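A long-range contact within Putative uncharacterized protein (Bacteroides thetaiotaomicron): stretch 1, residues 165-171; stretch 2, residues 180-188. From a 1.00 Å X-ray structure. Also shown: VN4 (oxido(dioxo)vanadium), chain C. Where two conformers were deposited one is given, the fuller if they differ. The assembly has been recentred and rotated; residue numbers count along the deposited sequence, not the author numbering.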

# COMPACT_ATOMS: atom_id res chain seq x y z
N SER A 165 15.51 -11.65 -13.20
CA SER A 165 14.39 -12.29 -13.90
C SER A 165 13.04 -11.60 -13.74
O SER A 165 12.07 -12.06 -14.34
CB SER A 165 14.26 -13.74 -13.44
OG SER A 165 15.56 -14.34 -13.46
N ILE A 166 12.96 -10.45 -13.07
CA ILE A 166 11.75 -9.58 -13.07
C ILE A 166 12.16 -8.20 -13.59
O ILE A 166 12.00 -7.20 -12.87
CB ILE A 166 10.99 -9.55 -11.71
CG1 ILE A 166 11.87 -9.20 -10.54
CG2 ILE A 166 10.32 -10.92 -11.49
CD1 ILE A 166 11.16 -8.71 -9.23
N PRO A 167 12.68 -8.11 -14.83
CA PRO A 167 13.34 -6.91 -15.27
C PRO A 167 12.51 -5.68 -15.50
O PRO A 167 13.12 -4.59 -15.62
CB PRO A 167 13.95 -7.30 -16.61
CG PRO A 167 13.00 -8.34 -17.11
CD PRO A 167 12.74 -9.16 -15.87
N THR A 168 11.21 -5.79 -15.52
CA THR A 168 10.39 -4.61 -15.75
C THR A 168 9.49 -4.27 -14.58
O THR A 168 8.85 -3.25 -14.59
CB THR A 168 9.54 -4.70 -17.05
OG1 THR A 168 8.53 -5.65 -16.92
CG2 THR A 168 10.41 -4.95 -18.30
N CYS A 169 9.43 -5.07 -13.55
CA CYS A 169 8.53 -4.86 -12.43
C CYS A 169 9.08 -3.84 -11.45
O CYS A 169 10.28 -3.65 -11.27
CB CYS A 169 8.24 -6.14 -11.69
SG CYS A 169 7.29 -7.36 -12.54
N GLU A 170 8.17 -3.23 -10.73
CA GLU A 170 8.45 -2.45 -9.55
C GLU A 170 8.42 -3.34 -8.34
O GLU A 170 7.64 -4.30 -8.27
CB GLU A 170 7.37 -1.39 -9.36
CG GLU A 170 7.23 -0.45 -10.53
CD GLU A 170 8.45 0.30 -10.99
OE1 GLU A 170 9.34 0.59 -10.19
OE2 GLU A 170 8.51 0.62 -12.22
N ILE A 171 9.26 -3.05 -7.35
CA ILE A 171 9.35 -3.81 -6.14
C ILE A 171 9.37 -2.85 -4.98
O ILE A 171 10.21 -1.93 -4.98
CB ILE A 171 10.58 -4.73 -6.08
CG1 ILE A 171 10.81 -5.55 -7.34
CG2 ILE A 171 10.40 -5.57 -4.83
CD1 ILE A 171 12.28 -5.89 -7.49
N ASP A 180 6.28 -6.39 -2.33
CA ASP A 180 5.22 -6.38 -3.31
C ASP A 180 5.81 -6.07 -4.68
O ASP A 180 6.55 -5.09 -4.82
CB ASP A 180 4.17 -5.32 -2.99
CG ASP A 180 3.36 -5.57 -1.74
OD1 ASP A 180 3.07 -6.74 -1.39
OD2 ASP A 180 2.97 -4.51 -1.14
N VAL A 181 5.43 -6.85 -5.67
CA VAL A 181 5.92 -6.76 -7.03
C VAL A 181 4.71 -6.44 -7.92
O VAL A 181 3.71 -7.16 -7.89
CB VAL A 181 6.58 -8.06 -7.44
CG1 VAL A 181 7.15 -7.93 -8.87
CG2 VAL A 181 7.71 -8.42 -6.49
N THR A 182 4.85 -5.37 -8.73
CA THR A 182 3.83 -4.91 -9.65
C THR A 182 4.48 -4.57 -10.97
O THR A 182 5.70 -4.52 -11.11
CB THR A 182 3.09 -3.69 -9.06
OG1 THR A 182 4.09 -2.73 -8.69
CG2 THR A 182 2.18 -4.07 -7.89
N ALA A 183 3.65 -4.31 -12.00
CA ALA A 183 4.17 -4.03 -13.32
C ALA A 183 4.85 -2.67 -13.40
O ALA A 183 4.73 -1.80 -12.53
CB ALA A 183 3.02 -4.13 -14.33
N LYS A 184 5.57 -2.47 -14.51
CA LYS A 184 6.35 -1.27 -14.77
C LYS A 184 5.59 -0.01 -14.50
O LYS A 184 4.53 0.23 -15.04
CB LYS A 184 6.78 -1.28 -16.25
CG LYS A 184 7.50 -0.10 -16.83
CD LYS A 184 8.96 -0.26 -16.40
CE LYS A 184 9.83 0.75 -17.13
NZ LYS A 184 11.11 0.80 -16.35
N GLY A 185 6.19 0.85 -13.64
CA GLY A 185 5.62 2.13 -13.34
C GLY A 185 4.54 2.13 -12.28
O GLY A 185 4.16 3.22 -11.84
N ASP A 186 4.06 0.98 -11.82
CA ASP A 186 2.98 0.92 -10.86
C ASP A 186 3.49 1.00 -9.45
O ASP A 186 3.88 0.02 -8.84
CB ASP A 186 2.15 -0.33 -11.10
CG ASP A 186 1.48 -0.23 -12.48
OD1 ASP A 186 1.14 0.89 -12.91
OD2 ASP A 186 1.41 -1.29 -13.13
N THR A 187 3.51 2.23 -8.93
CA THR A 187 3.79 2.58 -7.56
C THR A 187 2.70 3.50 -7.05
O THR A 187 1.84 3.94 -7.84
CB THR A 187 5.16 3.29 -7.32
OG1 THR A 187 5.06 4.59 -7.79
CG2 THR A 187 6.27 2.56 -8.08
N LYS A 188 2.72 3.82 -5.78
CA LYS A 188 1.65 4.72 -5.30
C LYS A 188 1.63 6.06 -6.00
O LYS A 188 0.58 6.71 -6.04
CB LYS A 188 1.75 4.85 -3.79
CG LYS A 188 1.45 3.58 -3.02
CD LYS A 188 1.64 3.73 -1.56
CE LYS A 188 1.52 2.38 -0.84
NZ LYS A 188 1.47 2.51 0.65
V VN4 C . 0.62 0.22 3.44
O1 VN4 C . -1.02 0.23 3.76
O2 VN4 C . 1.78 0.15 4.76
O3 VN4 C . 1.37 -0.35 1.87
O HOH W 1 5.98 -4.73 -16.25
O HOH W 2 10.09 2.44 -13.49
O HOH W 3 11.00 -0.55 -13.76
O HOH W 4 0.22 -1.87 3.50

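The two stretches meet as a short antiparallel ladder that opens into a turn. Glu-170 and Thr-182 form the hydrogen-bonded pair: Glu-170 N donates to Thr-182 O at 2.8 Å, and Thr-182 N donates to Glu-170 O at 3.0 Å. Ile-171 and Val-181 follow as the non-hydrogen-bonded pair.

On one face the side chain of Val-181 is the bump, and Ile-166, Cys-169 and Ile-171 line the hollow it enters. Val-181 CG1 lies 3.5 Å from Cys-169 CB and 4.1 Å from Ile-166 CD1. Val-181 CG2 lies 4.3 Å from Ile-171 CG2.

The other face carries Glu-170, the most covered residue of the contact. Its side chain lies over the type II turn from Ala-183 to Asp-186. Glu-170 CG packs 3.5 Å from Ala-183 O, 3.7 Å from Asp-186 N and 4.0 Å from Thr-187 CG2. Its carboxylate reaches the backbone, where Gly-185 N donates to Glu-170 OE2 at 2.7 Å. The backbone angles of Gly-185 call for glycine, since a CB would jam against the preceding carbonyl. Thr-182 OG1 braces the same turn by donating to Asp-186 O at 2.8 Å.

Beside the turn, Thr-168 O lies 3.2 Å from Lys-184 CA. One water bridges Thr-168 OG1 and Lys-184 N, spanning the gap between them.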